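PDB 3GUE: UTP-glucose-1-phosphate uridylyltransferase 2 from Trypanosoma brucei, which probably catalyses the formation of UDP-alpha-D-glucose and diphosphate from UTP and alpha-D-glucose 1-phosphate. Local coordinates for residues S22-K27 and Q162-K167; L232-E237 and E363-P368; D380-R385 and E424-G429. All coordinates share one frame; numbering follows the deposited sequence.

Interaction 1 of 3, residues S22-K27 and Q162-K167. With UPG (uridine-5'-diphosphate-glucose), chain C.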
loop_
_atom_site.group_PDB
_atom_site.type_symbol
_atom_site.label_atom_id
_atom_site.label_comp_id
_atom_site.label_asym_id
_atom_site.label_seq_id
_atom_site.Cartn_x
_atom_site.Cartn_y
_atom_site.Cartn_z
ATOM N N SER A 22 3.368 26.139 -6.546
ATOM C CA SER A 22 2.218 25.406 -6.029
ATOM C C SER A 22 2.245 25.209 -4.519
ATOM O O SER A 22 1.371 24.536 -3.981
ATOM C CB SER A 22 2.055 24.052 -6.734
ATOM O OG SER A 22 1.130 24.149 -7.815
ATOM N N GLY A 23 3.231 25.782 -3.831
ATOM C CA GLY A 23 3.257 25.727 -2.364
ATOM C C GLY A 23 3.909 24.492 -1.742
ATOM O O GLY A 23 3.732 24.223 -0.547
ATOM N N VAL A 24 4.673 23.762 -2.551
ATOM C CA VAL A 24 5.392 22.562 -2.106
ATOM C C VAL A 24 6.463 22.849 -1.034
ATOM O O VAL A 24 7.225 23.832 -1.107
ATOM C CB VAL A 24 6.002 21.793 -3.321
ATOM C CG1 VAL A 24 6.634 20.477 -2.881
ATOM C CG2 VAL A 24 4.906 21.531 -4.388
ATOM N N GLU A 25 6.506 21.963 -0.049
ATOM C CA GLU A 25 7.376 22.105 1.113
ATOM C C GLU A 25 8.844 22.172 0.651
ATOM O O GLU A 25 9.269 21.395 -0.201
ATOM C CB GLU A 25 7.104 20.959 2.104
ATOM C CG GLU A 25 7.714 21.167 3.482
ATOM C CD GLU A 25 9.181 20.825 3.493
ATOM O OE1 GLU A 25 9.549 19.855 2.807
ATOM O OE2 GLU A 25 9.967 21.533 4.158
ATOM N N GLU A 26 9.578 23.151 1.187
ATOM C CA GLU A 26 11.005 23.383 0.896
ATOM C C GLU A 26 11.916 22.138 0.925
ATOM O O GLU A 26 12.686 21.894 -0.018
ATOM C CB GLU A 26 11.539 24.486 1.844
ATOM C CG GLU A 26 12.851 24.169 2.612
ATOM C CD GLU A 26 12.734 24.322 4.148
ATOM O OE1 GLU A 26 11.800 25.014 4.644
ATOM O OE2 GLU A 26 13.592 23.753 4.875
ATOM N N LYS A 27 11.849 21.352 1.997
ATOM C CA LYS A 27 12.689 20.149 2.084
ATOM C C LYS A 27 12.296 19.097 1.053
ATOM O O LYS A 27 13.155 18.407 0.543
ATOM C CB LYS A 27 12.750 19.567 3.491
ATOM C CG LYS A 27 13.596 20.360 4.458
ATOM C CD LYS A 27 15.099 20.172 4.266
ATOM C CE LYS A 27 15.845 20.923 5.364
ATOM N NZ LYS A 27 17.309 21.030 5.113
ATOM N N GLN A 162 0.400 15.186 2.631
ATOM C CA GLN A 162 1.707 14.930 2.100
ATOM C C GLN A 162 2.009 15.927 0.978
ATOM O O GLN A 162 1.212 16.822 0.669
ATOM C CB GLN A 162 1.849 13.464 1.654
ATOM C CG GLN A 162 1.085 13.061 0.386
ATOM C CD GLN A 162 1.441 11.641 -0.030
ATOM O OE1 GLN A 162 0.586 10.758 -0.066
ATOM N NE2 GLN A 162 2.715 11.406 -0.279
ATOM N N ASN A 163 3.192 15.795 0.414
ATOM C CA ASN A 163 3.652 16.633 -0.660
ATOM C C ASN A 163 3.169 16.117 -2.012
ATOM O O ASN A 163 2.520 15.068 -2.103
ATOM C CB ASN A 163 5.177 16.658 -0.634
ATOM C CG ASN A 163 5.730 17.102 0.715
ATOM O OD1 ASN A 163 6.573 16.423 1.313
ATOM N ND2 ASN A 163 5.261 18.246 1.194
ATOM N N ARG A 164 3.426 16.923 -3.031
ATOM C CA ARG A 164 3.296 16.532 -4.438
ATOM C C ARG A 164 4.501 16.986 -5.240
ATOM O O ARG A 164 5.158 17.991 -4.906
ATOM C CB ARG A 164 2.006 17.029 -5.082
ATOM C CG ARG A 164 1.702 18.505 -4.925
ATOM C CD ARG A 164 0.466 18.828 -5.763
ATOM N NE ARG A 164 0.333 20.256 -6.054
ATOM C CZ ARG A 164 -0.605 20.757 -6.861
ATOM N NH1 ARG A 164 -1.491 19.947 -7.437
ATOM N NH2 ARG A 164 -0.671 22.065 -7.082
ATOM N N VAL A 165 4.768 16.228 -6.300
ATOM C CA VAL A 165 5.945 16.418 -7.118
ATOM C C VAL A 165 5.517 16.369 -8.597
ATOM O O VAL A 165 4.568 15.678 -8.951
ATOM C CB VAL A 165 7.112 15.386 -6.764
ATOM C CG1 VAL A 165 7.406 15.355 -5.263
ATOM C CG2 VAL A 165 6.836 13.990 -7.238
ATOM N N PRO A 166 6.192 17.127 -9.472
ATOM C CA PRO A 166 5.729 16.966 -10.855
ATOM C C PRO A 166 6.215 15.662 -11.487
ATOM O O PRO A 166 7.283 15.150 -11.122
ATOM C CB PRO A 166 6.359 18.184 -11.562
ATOM C CG PRO A 166 7.608 18.437 -10.830
ATOM C CD PRO A 166 7.295 18.111 -9.370
ATOM N N LYS A 167 5.390 15.093 -12.362
ATOM C CA LYS A 167 5.808 14.039 -13.283
ATOM C C LYS A 167 6.773 14.736 -14.227
ATOM O O LYS A 167 6.576 15.914 -14.544
ATOM C CB LYS A 167 4.628 13.526 -14.086
ATOM C CG LYS A 167 3.568 12.831 -13.243
ATOM C CD LYS A 167 2.405 12.439 -14.128
ATOM C CE LYS A 167 1.241 11.940 -13.285
ATOM N NZ LYS A 167 0.124 11.430 -14.140
HETATM N N1 UPG C . 0.080 5.984 -0.719
HETATM C C2 UPG C . 0.239 7.251 -0.124
HETATM N N3 UPG C . 1.064 8.156 -0.769
HETATM C C4 UPG C . 1.724 7.872 -1.941
HETATM C C5 UPG C . 1.587 6.608 -2.529
HETATM C C6 UPG C . 0.773 5.655 -1.927
HETATM O O2 UPG C . -0.329 7.619 0.916
HETATM O O4 UPG C . 2.423 8.766 -2.436
HETATM C C1C UPG C . -0.798 4.964 -0.061
HETATM C C2C UPG C . -1.841 4.197 -0.879
HETATM O O2C UPG C . -3.035 4.975 -1.044
HETATM C C3C UPG C . -2.088 3.014 0.055
HETATM C C4C UPG C . -0.695 2.724 0.589
HETATM O O4C UPG C . 0.086 3.938 0.425
HETATM O O3C UPG C . -2.901 3.445 1.145
HETATM C C5C UPG C . 0.014 1.594 -0.227
HETATM O O5C UPG C . 0.325 1.956 -1.546
HETATM P PA UPG C . 0.132 0.912 -2.762
HETATM O O1A UPG C . -1.230 0.340 -2.563
HETATM O O2A UPG C . 0.484 1.509 -4.055
HETATM O O3A UPG C . 1.216 -0.261 -2.365
HETATM P PB UPG C . 2.780 -0.351 -2.805
HETATM O O1B UPG C . 3.428 0.924 -2.453
HETATM O O2B UPG C . 2.921 -0.898 -4.190
HETATM O O3B UPG C . 3.227 -1.560 -1.847
HETATM C "C1'" UPG C . 3.208 -1.354 -0.387
HETATM C "C2'" UPG C . 4.615 -1.559 0.156
HETATM C "C3'" UPG C . 5.062 -2.961 -0.241
HETATM C "C4'" UPG C . 4.101 -3.985 0.385
HETATM C "C5'" UPG C . 2.646 -3.704 -0.070
HETATM C "C6'" UPG C . 1.669 -4.486 0.767
HETATM O "O2'" UPG C . 5.532 -0.593 -0.390
HETATM O "O3'" UPG C . 6.408 -3.149 0.161
HETATM O "O4'" UPG C . 4.473 -5.306 0.023
HETATM O "O5'" UPG C . 2.260 -2.315 0.119
HETATM O "O6'" UPG C . 0.402 -4.515 0.107
#
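Val24 overlaps the backbone carbonyl of Arg164 with both methyl groups, CG1 lying 3.5 Å and CG2 3.6 Å from Arg164 O. This oxygen is buried by the contact and has no polar partner in the model. Beside it, the CB of Glu25 packs against the end of the Asn163 side chain; the CA of Asn163 is the one nearest that of Val24. At the other end Arg164 NH2 reaches Ser22 OG at 2.9 Å, but the N-H...O angle of 121° makes this a weak hydrogen bond. The Arg164 side chain starts with CG between the backbone N and carbonyl carbon (chi1 51°) and then runs extended, which carries the guanidinium along to the serine; cation-pi contacts with Trp186 and Phe134 also hold that group.

The segment 22-27 is the short link between two helices. Gly23, with positive phi, closes helix 10-21 in a Schellman motif, and Glu25 is the N-cap of the next helix: its OE2 accepts from Lys27 N at 2.9 Å, from above the carboxylate plane, while OE1 is hydrogen-bonded to Cys28 N. On the far side of 162-167, Gln162 OE1 accepts from N3 of the UDP-glucose uracil at 2.7 Å. Asp193 OD2 is hydrogen-bonded to both Gln162 NE2 and Asn163 N and so helps to position the Gln162 amide that binds the uracil.

The contact thus joins the junction of helices 10-21 and 26-40 to the loop that leads into strand 165-169, with helix 194-201 beside Asn163 and strand 186-187 presenting Trp186 to Ser22 and Val24.

Interaction 2 of 3, residues L232-E237 and E363-P368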
loop_
_atom_site.group_PDB
_atom_site.type_symbol
_atom_site.label_atom_id
_atom_site.label_comp_id
_atom_site.label_asym_id
_atom_site.label_seq_id
_atom_site.Cartn_x
_atom_site.Cartn_y
_atom_site.Cartn_z
ATOM N N LEU A 232 4.127 -4.199 20.055
ATOM C CA LEU A 232 4.628 -2.953 20.594
ATOM C C LEU A 232 5.576 -3.203 21.760
ATOM O O LEU A 232 6.666 -2.627 21.801
ATOM C CB LEU A 232 3.484 -2.035 20.999
ATOM C CG LEU A 232 3.889 -0.688 21.605
ATOM C CD1 LEU A 232 5.000 -0.019 20.721
ATOM C CD2 LEU A 232 2.656 0.163 21.700
ATOM N N ASP A 233 5.155 -4.052 22.699
ATOM C CA ASP A 233 5.936 -4.395 23.904
ATOM C C ASP A 233 7.316 -4.910 23.489
ATOM O O ASP A 233 8.325 -4.475 24.019
ATOM C CB ASP A 233 5.229 -5.488 24.730
ATOM C CG ASP A 233 4.048 -4.980 25.546
ATOM O OD1 ASP A 233 3.850 -3.761 25.692
ATOM O OD2 ASP A 233 3.318 -5.835 26.086
ATOM N N TYR A 234 7.326 -5.825 22.518
ATOM C CA TYR A 234 8.542 -6.417 21.966
ATOM C C TYR A 234 9.507 -5.409 21.362
ATOM O O TYR A 234 10.713 -5.451 21.637
ATOM C CB TYR A 234 8.203 -7.442 20.901
ATOM C CG TYR A 234 9.435 -7.969 20.188
ATOM C CD1 TYR A 234 10.304 -8.851 20.831
ATOM C CD2 TYR A 234 9.742 -7.559 18.885
ATOM C CE1 TYR A 234 11.428 -9.323 20.210
ATOM C CE2 TYR A 234 10.874 -8.028 18.241
ATOM C CZ TYR A 234 11.718 -8.923 18.921
ATOM O OH TYR A 234 12.851 -9.428 18.306
ATOM N N MET A 235 8.959 -4.532 20.531
ATOM C CA MET A 235 9.728 -3.499 19.845
ATOM C C MET A 235 10.455 -2.599 20.848
ATOM O O MET A 235 11.660 -2.304 20.718
ATOM C CB MET A 235 8.769 -2.677 19.002
ATOM C CG MET A 235 9.446 -1.618 18.164
ATOM S SD MET A 235 8.227 -0.461 17.553
ATOM C CE MET A 235 9.343 0.664 16.673
ATOM N N HIS A 236 9.699 -2.160 21.843
ATOM C CA HIS A 236 10.233 -1.385 22.964
ATOM C C HIS A 236 11.333 -2.106 23.809
ATOM O O HIS A 236 12.360 -1.508 24.161
ATOM C CB HIS A 236 9.049 -0.968 23.840
ATOM C CG HIS A 236 9.435 -0.158 25.030
ATOM N ND1 HIS A 236 9.800 1.171 24.944
ATOM C CD2 HIS A 236 9.499 -0.481 26.338
ATOM C CE1 HIS A 236 10.086 1.624 26.151
ATOM N NE2 HIS A 236 9.911 0.639 27.014
ATOM N N GLU A 237 11.108 -3.378 24.122
ATOM C CA GLU A 237 12.044 -4.185 24.920
ATOM C C GLU A 237 13.373 -4.381 24.212
ATOM O O GLU A 237 14.412 -4.394 24.855
ATOM C CB GLU A 237 11.463 -5.575 25.210
ATOM C CG GLU A 237 10.465 -5.666 26.338
ATOM C CD GLU A 237 9.354 -6.655 26.008
ATOM O OE1 GLU A 237 9.601 -7.574 25.175
ATOM O OE2 GLU A 237 8.233 -6.490 26.558
ATOM N N GLU A 363 14.045 -4.249 12.710
ATOM C CA GLU A 363 13.779 -5.674 12.616
ATOM C C GLU A 363 12.565 -5.924 11.733
ATOM O O GLU A 363 11.693 -5.051 11.584
ATOM C CB GLU A 363 13.531 -6.259 14.010
ATOM C CG GLU A 363 14.808 -6.493 14.868
ATOM C CD GLU A 363 14.592 -7.430 16.053
ATOM O OE1 GLU A 363 13.525 -8.053 16.134
ATOM O OE2 GLU A 363 15.499 -7.551 16.903
ATOM N N ALA A 364 12.518 -7.119 11.148
ATOM C CA ALA A 364 11.324 -7.611 10.497
ATOM C C ALA A 364 10.882 -8.895 11.222
ATOM O O ALA A 364 11.720 -9.728 11.599
ATOM C CB ALA A 364 11.607 -7.886 9.045
ATOM N N VAL A 365 9.573 -9.057 11.411
ATOM C CA VAL A 365 9.003 -10.247 12.080
ATOM C C VAL A 365 7.897 -10.866 11.239
ATOM O O VAL A 365 7.062 -10.135 10.680
ATOM C CB VAL A 365 8.399 -9.850 13.460
ATOM C CG1 VAL A 365 7.906 -11.102 14.273
ATOM C CG2 VAL A 365 9.372 -9.017 14.250
ATOM N N VAL A 366 7.841 -12.198 11.164
ATOM C CA VAL A 366 6.748 -12.840 10.413
ATOM C C VAL A 366 5.437 -12.885 11.202
ATOM O O VAL A 366 5.400 -13.401 12.320
ATOM C CB VAL A 366 7.100 -14.265 9.876
ATOM C CG1 VAL A 366 6.030 -14.705 8.877
ATOM C CG2 VAL A 366 8.462 -14.278 9.217
ATOM N N VAL A 367 4.369 -12.329 10.627
ATOM C CA VAL A 367 3.083 -12.251 11.315
ATOM C C VAL A 367 2.088 -13.150 10.574
ATOM O O VAL A 367 2.313 -13.500 9.394
ATOM C CB VAL A 367 2.565 -10.768 11.516
ATOM C CG1 VAL A 367 3.600 -9.918 12.273
ATOM C CG2 VAL A 367 2.129 -10.086 10.170
ATOM N N PRO A 368 1.029 -13.603 11.276
ATOM C CA PRO A 368 0.025 -14.400 10.590
ATOM C C PRO A 368 -0.659 -13.626 9.430
ATOM O O PRO A 368 -0.818 -12.408 9.488
ATOM C CB PRO A 368 -0.990 -14.723 11.691
ATOM C CG PRO A 368 -0.251 -14.500 12.981
ATOM C CD PRO A 368 0.711 -13.406 12.704
#
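The Tyr234 ring meets Glu363 at its edge: OE1 lies in the ring plane, 3.4 Å from Tyr234 CE2, and the carboxylate plane is turned 56° from that of the ring. Val365 reaches the same ring obliquely, its CG2 being 4.4 Å from Tyr234 CE2, a looser apolar contact. The edge-on approach follows from the hydrogen bond that dominates the pair. Tyr234 OH donates to Glu363 OE1 across 2.7 Å, and the carboxylate oxygen accepts through its syn lone pair, so that OE2 also lies fairly near, at 3.5 Å from Tyr234 OH.

Both side chains are set up to meet at about a right angle. The tyrosine ring leaves the helix with CG anti to the backbone N (chi1 173°), which sends it across to the strand, and the glutamate is extended beyond CG, so its carboxylate arrives at the phenol oxygen. Lys238, just past the helical segment, completes the cluster: its NZ forms a salt bridge with Glu363 OE2 and a hydrogen bond with Tyr234 OH. Each carboxylate oxygen therefore has a partner, and the lysine would be expected to stabilise the negative charge of Glu363.

Ile64 of helix 61-64 packs on both Tyr234 and Val365, and Leu243 also touches the Tyr234 side chain. Strand 362-366 forms an outer edge of the seven-stranded mixed sheet, parallel to strand 242-248. Helix 229-237 connects strand 214-219 to strand 242-248 in a beta-alpha-beta crossover, and its packing against the sheet edge is that of the Rossmann-like alpha/beta core of the GT-A fold.

Interaction 3 of 3, residues D380-R385 and E424-G429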
loop_
_atom_site.group_PDB
_atom_site.type_symbol
_atom_site.label_atom_id
_atom_site.label_comp_id
_atom_site.label_asym_id
_atom_site.label_seq_id
_atom_site.Cartn_x
_atom_site.Cartn_y
_atom_site.Cartn_z
ATOM N N ASP A 380 -7.530 -8.541 -6.437
ATOM C CA ASP A 380 -7.521 -8.478 -4.979
ATOM C C ASP A 380 -8.863 -8.043 -4.442
ATOM O O ASP A 380 -9.357 -8.593 -3.423
ATOM C CB ASP A 380 -6.474 -7.475 -4.485
ATOM C CG ASP A 380 -5.025 -7.919 -4.691
ATOM O OD1 ASP A 380 -4.715 -9.110 -4.687
ATOM O OD2 ASP A 380 -4.159 -7.027 -4.844
ATOM N N LEU A 381 -9.435 -7.047 -5.120
ATOM C CA LEU A 381 -10.746 -6.465 -4.771
ATOM C C LEU A 381 -11.863 -7.475 -4.871
ATOM O O LEU A 381 -12.744 -7.496 -4.014
ATOM C CB LEU A 381 -11.073 -5.281 -5.666
ATOM C CG LEU A 381 -12.397 -4.572 -5.349
ATOM C CD1 LEU A 381 -12.341 -4.006 -3.916
ATOM C CD2 LEU A 381 -12.638 -3.479 -6.416
ATOM N N LEU A 382 -11.844 -8.258 -5.956
ATOM C CA LEU A 382 -12.722 -9.402 -6.124
ATOM C C LEU A 382 -12.667 -10.356 -4.925
ATOM O O LEU A 382 -13.734 -10.807 -4.437
ATOM C CB LEU A 382 -12.375 -10.173 -7.419
ATOM C CG LEU A 382 -13.025 -11.542 -7.689
ATOM C CD1 LEU A 382 -14.556 -11.431 -7.640
ATOM C CD2 LEU A 382 -12.561 -12.100 -9.061
ATOM N N ALA A 383 -11.445 -10.673 -4.472
ATOM C CA ALA A 383 -11.269 -11.630 -3.367
ATOM C C ALA A 383 -11.817 -11.027 -2.068
ATOM O O ALA A 383 -12.538 -11.709 -1.329
ATOM C CB ALA A 383 -9.798 -12.062 -3.189
ATOM N N LEU A 384 -11.555 -9.734 -1.859
ATOM C CA LEU A 384 -12.008 -9.060 -0.647
ATOM C C LEU A 384 -13.524 -8.975 -0.551
ATOM O O LEU A 384 -14.119 -9.229 0.531
ATOM C CB LEU A 384 -11.412 -7.661 -0.538
ATOM C CG LEU A 384 -11.469 -7.051 0.872
ATOM C CD1 LEU A 384 -10.677 -7.899 1.878
ATOM C CD2 LEU A 384 -10.893 -5.674 0.836
ATOM N N ARG A 385 -14.141 -8.658 -1.690
ATOM C CA ARG A 385 -15.583 -8.463 -1.787
ATOM C C ARG A 385 -16.292 -9.804 -1.638
ATOM O O ARG A 385 -17.418 -9.858 -1.155
ATOM C CB ARG A 385 -15.955 -7.787 -3.104
ATOM C CG ARG A 385 -15.744 -6.285 -3.106
ATOM C CD ARG A 385 -16.217 -5.632 -4.391
ATOM N NE ARG A 385 -16.083 -4.187 -4.287
ATOM C CZ ARG A 385 -16.379 -3.324 -5.254
ATOM N NH1 ARG A 385 -16.826 -3.757 -6.430
ATOM N NH2 ARG A 385 -16.223 -2.025 -5.028
ATOM N N GLU A 424 -15.974 -4.090 -13.358
ATOM C CA GLU A 424 -17.408 -3.852 -13.147
ATOM C C GLU A 424 -18.352 -4.774 -13.934
ATOM O O GLU A 424 -19.381 -5.198 -13.403
ATOM C CB GLU A 424 -17.727 -2.375 -13.349
ATOM C CG GLU A 424 -17.241 -1.546 -12.151
ATOM C CD GLU A 424 -17.383 -0.061 -12.313
ATOM O OE1 GLU A 424 -16.981 0.657 -11.378
ATOM O OE2 GLU A 424 -17.883 0.402 -13.360
ATOM N N LYS A 425 -18.009 -5.104 -15.173
ATOM C CA LYS A 425 -18.794 -6.088 -15.922
ATOM C C LYS A 425 -18.732 -7.519 -15.367
ATOM O O LYS A 425 -19.729 -8.273 -15.434
ATOM C CB LYS A 425 -18.466 -6.032 -17.422
ATOM C CG LYS A 425 -19.411 -5.039 -18.152
ATOM C CD LYS A 425 -18.785 -4.328 -19.332
ATOM C CE LYS A 425 -18.362 -2.915 -18.949
ATOM N NZ LYS A 425 -19.509 -1.930 -19.033
ATOM N N LEU A 426 -17.571 -7.883 -14.814
ATOM C CA LEU A 426 -17.342 -9.223 -14.271
ATOM C C LEU A 426 -18.264 -9.577 -13.083
ATOM O O LEU A 426 -18.805 -10.694 -13.013
ATOM C CB LEU A 426 -15.859 -9.385 -13.870
ATOM C CG LEU A 426 -15.435 -10.755 -13.359
ATOM C CD1 LEU A 426 -15.598 -11.770 -14.518
ATOM C CD2 LEU A 426 -13.983 -10.779 -12.828
ATOM N N VAL A 427 -18.413 -8.622 -12.156
ATOM C CA VAL A 427 -19.169 -8.789 -10.921
ATOM C C VAL A 427 -20.549 -8.088 -10.936
ATOM O O VAL A 427 -21.286 -8.143 -9.944
ATOM C CB VAL A 427 -18.394 -8.207 -9.716
ATOM C CG1 VAL A 427 -17.270 -9.141 -9.274
ATOM C CG2 VAL A 427 -17.879 -6.805 -10.022
ATOM N N LYS A 428 -20.866 -7.423 -12.045
ATOM C CA LYS A 428 -22.124 -6.712 -12.245
ATOM C C LYS A 428 -23.329 -7.527 -11.767
ATOM O O LYS A 428 -24.149 -7.049 -10.989
ATOM C CB LYS A 428 -22.263 -6.412 -13.740
ATOM C CG LYS A 428 -23.543 -5.780 -14.166
ATOM C CD LYS A 428 -23.824 -6.111 -15.621
ATOM C CE LYS A 428 -22.887 -5.404 -16.571
ATOM N NZ LYS A 428 -23.072 -5.963 -17.944
ATOM N N GLY A 429 -23.432 -8.759 -12.258
ATOM C CA GLY A 429 -24.566 -9.620 -11.918
ATOM C C GLY A 429 -24.324 -10.493 -10.706
ATOM O O GLY A 429 -25.149 -11.353 -10.382
#
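Leu382 divides its two methyls between neighbouring residues of the facing helix: CD1 touches Val427 CG1 at 3.9 Å and CD2 faces Leu426 CD2 at 4.2 Å. This is apolar helix-to-helix packing beside the C-terminal parallel sheet, which in enzymes of this family belongs to a left-handed beta-helix. The CA atoms of Leu382 and Val427 are 8.1 Å apart, so the branched ends, not the backbones, bridge the gap. Leu382 has CG anti to the backbone N (chi1 170°), turning its fork toward both partners, one methyl to each; against Val427 the side chains cross obliquely.

A second shell packs on Leu382 and Leu426. Phe423, one turn before Val427, touches Leu381, Leu382 and Arg385, while Ile410 and Leu412 of strand 409-412 and Leu434 also pack on Leu382. Leu412 and Tyr417 rest on Leu426, whose backbone is hydrogen-bonded to that of Phe448. Helix 420-427 is thereby held on the sheet, and helix 378-385 packs against both.

Further out, polar bonds tie down helix 378-385. Asp380 OD2 accepts from the backbone N of both Lys376 and Thr377 near the start of the helix. At its C-terminal end, Leu384 O is hydrogen-bonded to Lys102 NZ and Arg385 NH2 to Gln100 O, and Leu381 CD2 sits over one face of the Arg385 guanidinium, 3.9 Å above its plane.

How the interactions relate
The three contacts are far apart and do not touch: their centres lie about 34 Å (1 and 2) and about 35 Å (1 and 3, 2 and 3) from one another, and the nearest atoms of interactions 2 and 3 are still about 13 Å apart. They follow in series along the chain. Interaction 1 joins the N-terminal helices to the loop that leads into strand 165-169, near the uracil. Interaction 2 fastens a crossover helix to an outer strand of the central sheet. Strand 362-366 and helix 378-385 are successive elements, joined by a loop, and at interaction 3 the GT-A-like core, which carries the UDP-glucose site, gives way to the C-terminal parallel sheet.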